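Local coordinates for protein putative fructose-bisphosphate aldolase (Coccidioides immitis, PDB 3PM6) that is of unassigned function here but belongs to the class II fructose-bisphosphate aldolase family, folds as a TIM barrel and carries a zinc ion, at residues A28-C33 with I293-K298; I40-R45 with E277-M282; E48-P53 with K288-I293. All coordinates share one frame; numbering follows the deposited sequence.

How the contacts relate
All three contacts lie where the N-terminal and C-terminal parts of the chain meet as the TIM barrel closes. Contacts 2 and 3 join the same helices, 37-49 and 271-292, some 13 Å apart between centres: contact 2 in the middle of 37-49 and the first half of 271-292, contact 3 at their C-terminal ends. Contact 1 continues from contact 3, shares I293 with it, and brings the chain leaving helix 271-292 against strand 29-33. Contact 1, fully buried, is chiefly a methyl group on backbone and proline. Contact 2 sets alanine, threonine and a methionine CB in the interior and a water-bridged arginine at the edge. Contact 3 adds a partly exposed salt bridge to buried methionine packing.

Contact 1 of 3, residues A28-C33 with I293-K298; sequences AIPAIC and IDSTGK
A28 opens the contact with a weak backbone bond, its N donating to I293 O over 3.3 Å in a nearly straight line (169°). Its carbonyl then turns to apolar neighbours: A28 O has I293 CD1 at 3.3 Å and S295 CB at 3.4 Å. At I29 only the backbone takes part; its side chain heads the other way, onto P53 and M55, and its carbonyl carbon has I293 CD1 beside it. P30 adds a further contact to that methyl, with P30 CB 3.8 Å from I293 CD1. CG1 of I293 stands between its own N and carbonyl carbon (chi1 73°) and CD1 is anti to CA (chi2 -175°), which places it against A28 O and P30. P30 CD and CG approach S295 OG, CD at 3.7 Å; this hydroxyl is bonded to S52 OG. Both I293 and S295 are presented by the Schellman motif that ends helix 271-292, with D294 at positive phi; past it, K298 NZ bonds back to D294 O. In this TIM barrel the chain emerging from the final helix thus covers the N-terminal end of the first barrel strand.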
# COMPACT_ATOMS: atom_id res chain seq x y z
N ALA A 28 11.00 -20.31 -14.21
CA ALA A 28 10.36 -19.02 -14.51
C ALA A 28 10.22 -18.16 -13.26
O ALA A 28 10.13 -18.68 -12.14
CB ALA A 28 9.02 -19.23 -15.19
N ILE A 29 10.24 -16.85 -13.47
CA ILE A 29 10.05 -15.84 -12.44
C ILE A 29 8.55 -15.79 -12.15
O ILE A 29 7.74 -15.73 -13.08
CB ILE A 29 10.54 -14.46 -12.98
CG1 ILE A 29 12.02 -14.52 -13.38
CG2 ILE A 29 10.24 -13.30 -11.99
CD1 ILE A 29 13.01 -15.00 -12.26
N PRO A 30 8.16 -15.86 -10.87
CA PRO A 30 6.74 -15.69 -10.55
C PRO A 30 6.39 -14.22 -10.62
O PRO A 30 7.00 -13.43 -9.94
CB PRO A 30 6.62 -16.20 -9.10
CG PRO A 30 8.03 -16.04 -8.50
CD PRO A 30 9.01 -16.10 -9.67
N ALA A 31 5.42 -13.85 -11.46
CA ALA A 31 5.04 -12.44 -11.67
C ALA A 31 3.61 -12.25 -11.19
O ALA A 31 2.65 -12.56 -11.89
CB ALA A 31 5.16 -12.08 -13.15
N ILE A 32 3.46 -11.79 -9.96
CA ILE A 32 2.18 -11.86 -9.26
C ILE A 32 1.50 -10.53 -9.28
O ILE A 32 2.05 -9.55 -8.76
CB ILE A 32 2.41 -12.27 -7.75
CG1 ILE A 32 3.39 -13.45 -7.65
CG2 ILE A 32 1.09 -12.49 -7.01
CD1 ILE A 32 2.90 -14.71 -8.34
N CYS A 33 0.32 -10.48 -9.90
CA CYS A 33 -0.52 -9.32 -9.88
C CYS A 33 -1.09 -9.08 -8.52
O CYS A 33 -1.65 -10.00 -7.89
CB CYS A 33 -1.69 -9.48 -10.85
SG CYS A 33 -1.12 -9.75 -12.51
N ILE A 293 6.85 -23.60 -10.43
CA ILE A 293 7.64 -23.10 -11.55
C ILE A 293 9.16 -23.16 -11.28
O ILE A 293 9.95 -22.57 -12.03
CB ILE A 293 7.17 -21.70 -12.01
CG1 ILE A 293 7.56 -20.62 -11.01
CG2 ILE A 293 5.65 -21.73 -12.32
CD1 ILE A 293 7.00 -19.21 -11.38
N ASP A 294 9.53 -23.84 -10.20
CA ASP A 294 10.94 -24.10 -9.84
C ASP A 294 11.77 -22.86 -9.56
O ASP A 294 12.95 -22.86 -9.80
CB ASP A 294 11.66 -24.95 -10.92
CG ASP A 294 10.91 -26.21 -11.27
OD1 ASP A 294 10.43 -26.92 -10.34
OD2 ASP A 294 10.76 -26.48 -12.48
N SER A 295 11.14 -21.79 -9.06
CA SER A 295 11.89 -20.61 -8.69
C SER A 295 12.33 -20.73 -7.22
O SER A 295 13.21 -20.01 -6.76
CB SER A 295 11.06 -19.35 -8.93
OG SER A 295 10.00 -19.25 -7.99
N THR A 296 11.71 -21.66 -6.50
CA THR A 296 12.03 -21.87 -5.09
C THR A 296 13.54 -22.13 -4.97
O THR A 296 14.10 -22.93 -5.73
CB THR A 296 11.19 -23.02 -4.52
OG1 THR A 296 9.82 -22.59 -4.42
CG2 THR A 296 11.72 -23.52 -3.14
N GLY A 297 14.21 -21.41 -4.07
CA GLY A 297 15.63 -21.63 -3.83
C GLY A 297 16.57 -20.96 -4.82
O GLY A 297 17.77 -20.91 -4.58
N LYS A 298 16.04 -20.43 -5.93
CA LYS A 298 16.92 -19.90 -6.97
C LYS A 298 17.63 -18.57 -6.67
O LYS A 298 18.60 -18.21 -7.36
CB LYS A 298 16.21 -19.84 -8.32
CG LYS A 298 15.71 -21.22 -8.84
CD LYS A 298 16.85 -22.07 -9.49
CE LYS A 298 16.28 -23.26 -10.28
NZ LYS A 298 15.53 -24.25 -9.43

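Contact 2 of 3, residues I40-R45 with E277-M282; sequences ILAIIR and EVTNAM
T279 lays its methyl CG2 over the backbone of helix 37-49, 3.6 Å from A42 N and 3.9 Å from L41 CB. CG2 is anti to the T279 backbone N, which sends the methyl across the interface, while OG1 of the same residue bonds to H275 O one turn back and to Y65 OH of the second subunit. A42 is the matching small residue. Its CB sits 3.5 Å from T279 O and 3.6 Å from M282 CB, so a single methyl is held between two successive turns of helix 271-292. The M282 side chain, bent at chi3, also packs on N255 and Y258 of helix 252-265.

Beside this close backbone packing R45 reaches across, extended from CG to NE. T279 CG2 lies over one face of its guanidinium, 4.0 Å from R45 NH1, and the two side chains cross at about a right angle. R45 does not bond N280 directly. Instead two waters each accept from R45 NH1 and donate to N280 OD1; the first stands 2.7 Å from R45 NH1, and the second, at the same distance from NH1, lies in the guanidinium plane at its edge. The guanidinium and amide planes, linked by the two waters, are turned 40° apart. Y65 of the second subunit also packs on L41 and R45, so the dimer partner reaches this edge of the contact.

The axes of the two short segments approach to 8.3 Å at a crossing angle of -45°, a close approach consistent with the alanine and threonine at the crossing. This is helix-to-helix packing in the outer layer of a TIM barrel, where the last helix of the chain meets the helix that follows the first strand.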
# COMPACT_ATOMS: atom_id res chain seq x y z
N ILE A 40 1.35 -7.09 -1.84
CA ILE A 40 2.77 -6.70 -1.87
C ILE A 40 3.51 -7.47 -0.75
O ILE A 40 4.55 -8.08 -0.98
CB ILE A 40 2.94 -5.15 -1.77
CG1 ILE A 40 2.42 -4.44 -3.04
CG2 ILE A 40 4.39 -4.74 -1.43
CD1 ILE A 40 2.05 -2.97 -2.83
N LEU A 41 2.94 -7.46 0.45
CA LEU A 41 3.59 -8.12 1.60
C LEU A 41 3.63 -9.61 1.39
O LEU A 41 4.66 -10.24 1.66
CB LEU A 41 2.88 -7.79 2.91
CG LEU A 41 3.20 -6.37 3.39
CD1 LEU A 41 2.45 -6.04 4.68
CD2 LEU A 41 4.71 -6.22 3.58
N ALA A 42 2.52 -10.18 0.92
CA ALA A 42 2.47 -11.62 0.60
C ALA A 42 3.58 -12.03 -0.35
O ALA A 42 4.23 -13.07 -0.13
CB ALA A 42 1.08 -12.03 0.06
N ILE A 43 3.84 -11.22 -1.38
CA ILE A 43 4.91 -11.54 -2.34
C ILE A 43 6.32 -11.45 -1.75
O ILE A 43 7.12 -12.36 -1.95
CB ILE A 43 4.89 -10.64 -3.60
CG1 ILE A 43 3.62 -10.88 -4.43
CG2 ILE A 43 6.14 -10.89 -4.45
CD1 ILE A 43 3.27 -9.66 -5.33
N ILE A 44 6.64 -10.35 -1.08
CA ILE A 44 7.94 -10.18 -0.43
C ILE A 44 8.19 -11.33 0.55
O ILE A 44 9.27 -11.87 0.58
CB ILE A 44 8.06 -8.85 0.39
CG1 ILE A 44 7.67 -7.61 -0.44
CG2 ILE A 44 9.47 -8.72 0.99
CD1 ILE A 44 8.42 -7.46 -1.72
N ARG A 45 7.19 -11.68 1.36
CA ARG A 45 7.38 -12.71 2.39
C ARG A 45 7.57 -14.08 1.76
O ARG A 45 8.48 -14.84 2.14
CB ARG A 45 6.18 -12.76 3.32
CG ARG A 45 6.21 -11.79 4.44
CD ARG A 45 4.84 -11.77 5.09
NE ARG A 45 4.65 -10.54 5.83
CZ ARG A 45 3.70 -10.34 6.74
NH1 ARG A 45 2.82 -11.30 7.05
NH2 ARG A 45 3.64 -9.18 7.36
N GLU A 277 -4.63 -12.33 8.00
CA GLU A 277 -5.14 -13.57 7.40
C GLU A 277 -5.14 -13.55 5.85
O GLU A 277 -4.70 -14.53 5.22
CB GLU A 277 -6.50 -13.97 8.00
CG GLU A 277 -6.38 -14.41 9.49
CD GLU A 277 -7.59 -15.18 10.02
OE1 GLU A 277 -8.39 -15.68 9.20
OE2 GLU A 277 -7.76 -15.28 11.25
N VAL A 278 -5.55 -12.42 5.24
CA VAL A 278 -5.49 -12.32 3.79
C VAL A 278 -4.05 -12.39 3.28
O VAL A 278 -3.79 -12.98 2.23
CB VAL A 278 -6.23 -11.08 3.20
CG1 VAL A 278 -7.74 -11.20 3.45
CG2 VAL A 278 -5.69 -9.75 3.75
N THR A 279 -3.11 -11.82 4.02
CA THR A 279 -1.72 -11.82 3.60
C THR A 279 -1.13 -13.24 3.69
O THR A 279 -0.46 -13.69 2.75
CB THR A 279 -0.90 -10.84 4.44
OG1 THR A 279 -1.58 -9.58 4.45
CG2 THR A 279 0.48 -10.67 3.87
N ASN A 280 -1.40 -13.93 4.80
CA ASN A 280 -0.98 -15.31 4.96
C ASN A 280 -1.52 -16.21 3.87
O ASN A 280 -0.77 -16.98 3.31
CB ASN A 280 -1.39 -15.87 6.33
CG ASN A 280 -0.75 -15.13 7.48
OD1 ASN A 280 0.26 -14.45 7.29
ND2 ASN A 280 -1.35 -15.23 8.67
N ALA A 281 -2.82 -16.13 3.62
CA ALA A 281 -3.46 -16.93 2.59
C ALA A 281 -2.90 -16.64 1.17
O ALA A 281 -2.64 -17.58 0.38
CB ALA A 281 -4.95 -16.71 2.64
N MET A 282 -2.67 -15.36 0.88
CA MET A 282 -2.08 -14.97 -0.40
C MET A 282 -0.63 -15.43 -0.45
O MET A 282 -0.18 -15.89 -1.50
CB MET A 282 -2.16 -13.47 -0.64
CG MET A 282 -3.57 -12.95 -0.96
SD MET A 282 -3.55 -11.25 -1.59
CE MET A 282 -3.71 -10.41 -0.05
O HOH W 1 2.02 -13.28 5.37
O HOH W 2 0.41 -11.54 8.27

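Contact 3 of 3, residues E48-P53 with K288-I293; sequences EHKRSP and KIMDMI
The carboxylate of D291 is the flat group that K50 meets. K50 NZ approaches on the syn side of D291 OD2, 2.9 Å away and 20° out of the carboxylate plane, and makes a second, weak bond to D291 OD1, giving a forked salt bridge. The lysine comes across the aspartate at about a right angle. Bends at chi2 and chi3 bring K50 CE round beside D291 OD1, and NZ follows with chi4 at -153°. D291 OD1 has a further partner in the hydroxyl of T296, so the carboxylate is held from two sources. As it sits in the last turn of helix 271-292, where the helix end would add negative potential, the lysine charge probably steadies it.

M290, extended beyond CG, crosses K50 obliquely. Its SD touches K50 CB at 4.1 Å, and its SD and CE meet S52: M290 SD is 3.9 Å from S52 CB, and M290 CE is 3.8 Å from S52 OG. P30, A46 and A47 also pack against M290.

The backbone of 48-53 is turned here by a Schellman motif with R51 at positive phi, and K50 and R51 pair by backbone bonds with G297 and A299. The C-terminal ends of helices 37-49 and 271-292 are joined here, and the loop from the first into strand 54-58 is fastened to the C-terminal chain: a helix-to-strand turn at the base of a TIM barrel.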
# COMPACT_ATOMS: atom_id res chain seq x y z
N GLU A 48 10.99 -14.20 0.11
CA GLU A 48 12.11 -14.33 1.04
C GLU A 48 12.06 -15.70 1.71
O GLU A 48 13.10 -16.35 1.83
CB GLU A 48 12.14 -13.20 2.04
CG GLU A 48 12.62 -11.86 1.41
CD GLU A 48 12.52 -10.68 2.37
OE1 GLU A 48 11.86 -10.81 3.43
OE2 GLU A 48 13.10 -9.61 2.06
N HIS A 49 10.87 -16.15 2.09
CA HIS A 49 10.74 -17.47 2.71
C HIS A 49 11.31 -18.57 1.79
O HIS A 49 12.10 -19.40 2.24
CB HIS A 49 9.30 -17.76 3.15
CG HIS A 49 9.14 -19.03 3.92
ND1 HIS A 49 8.04 -19.87 3.78
CD2 HIS A 49 9.95 -19.63 4.83
CE1 HIS A 49 8.20 -20.93 4.55
NE2 HIS A 49 9.33 -20.80 5.21
N LYS A 50 10.93 -18.54 0.51
CA LYS A 50 11.30 -19.60 -0.44
C LYS A 50 12.62 -19.34 -1.14
O LYS A 50 13.04 -20.12 -2.02
CB LYS A 50 10.19 -19.76 -1.49
CG LYS A 50 8.82 -20.11 -0.92
CD LYS A 50 8.85 -21.50 -0.29
CE LYS A 50 8.61 -22.55 -1.32
NZ LYS A 50 8.00 -23.74 -0.70
N ARG A 51 13.28 -18.24 -0.80
CA ARG A 51 14.53 -17.85 -1.46
C ARG A 51 14.31 -17.83 -2.97
O ARG A 51 15.02 -18.49 -3.73
CB ARG A 51 15.66 -18.81 -1.07
N SER A 52 13.31 -17.08 -3.41
CA SER A 52 12.93 -17.02 -4.84
C SER A 52 12.92 -15.57 -5.24
O SER A 52 12.44 -14.72 -4.47
CB SER A 52 11.53 -17.61 -5.07
OG SER A 52 11.05 -17.31 -6.38
N PRO A 53 13.41 -15.28 -6.45
CA PRO A 53 13.14 -14.04 -7.15
C PRO A 53 11.63 -13.93 -7.37
O PRO A 53 10.92 -14.93 -7.24
CB PRO A 53 13.84 -14.25 -8.48
CG PRO A 53 13.72 -15.75 -8.70
CD PRO A 53 14.09 -16.24 -7.34
N LYS A 288 3.17 -21.71 -3.50
CA LYS A 288 2.87 -22.88 -4.34
C LYS A 288 3.27 -22.64 -5.80
O LYS A 288 3.82 -23.55 -6.45
CB LYS A 288 1.39 -23.34 -4.27
N ILE A 289 3.02 -21.44 -6.30
CA ILE A 289 3.44 -21.08 -7.65
C ILE A 289 4.95 -21.23 -7.73
O ILE A 289 5.46 -21.87 -8.65
CB ILE A 289 3.06 -19.59 -8.04
CG1 ILE A 289 1.52 -19.38 -8.10
CG2 ILE A 289 3.82 -19.16 -9.33
CD1 ILE A 289 0.81 -20.24 -9.16
N MET A 290 5.66 -20.67 -6.76
CA MET A 290 7.13 -20.71 -6.78
C MET A 290 7.69 -22.15 -6.89
O MET A 290 8.61 -22.43 -7.68
CB MET A 290 7.68 -20.01 -5.52
CG MET A 290 7.54 -18.47 -5.56
SD MET A 290 7.83 -17.61 -4.00
CE MET A 290 7.96 -15.88 -4.63
N ASP A 291 7.11 -23.06 -6.12
CA ASP A 291 7.47 -24.48 -6.20
C ASP A 291 7.15 -25.05 -7.59
O ASP A 291 8.00 -25.68 -8.22
CB ASP A 291 6.73 -25.26 -5.10
CG ASP A 291 7.32 -25.01 -3.72
OD1 ASP A 291 8.50 -24.60 -3.65
OD2 ASP A 291 6.62 -25.25 -2.71
N MET A 292 5.95 -24.78 -8.08
CA MET A 292 5.48 -25.30 -9.36
C MET A 292 6.40 -24.84 -10.49
O MET A 292 6.73 -25.61 -11.39
CB MET A 292 4.05 -24.85 -9.67
CG MET A 292 2.97 -25.46 -8.77
SD MET A 292 1.32 -25.35 -9.52
CE MET A 292 0.47 -26.41 -8.38
N ILE A 293 6.85 -23.60 -10.43
CA ILE A 293 7.64 -23.10 -11.55
C ILE A 293 9.16 -23.16 -11.28
O ILE A 293 9.95 -22.57 -12.03
CB ILE A 293 7.17 -21.70 -12.01
CG1 ILE A 293 7.56 -20.62 -11.01
CG2 ILE A 293 5.65 -21.73 -12.32
CD1 ILE A 293 7.00 -19.21 -11.38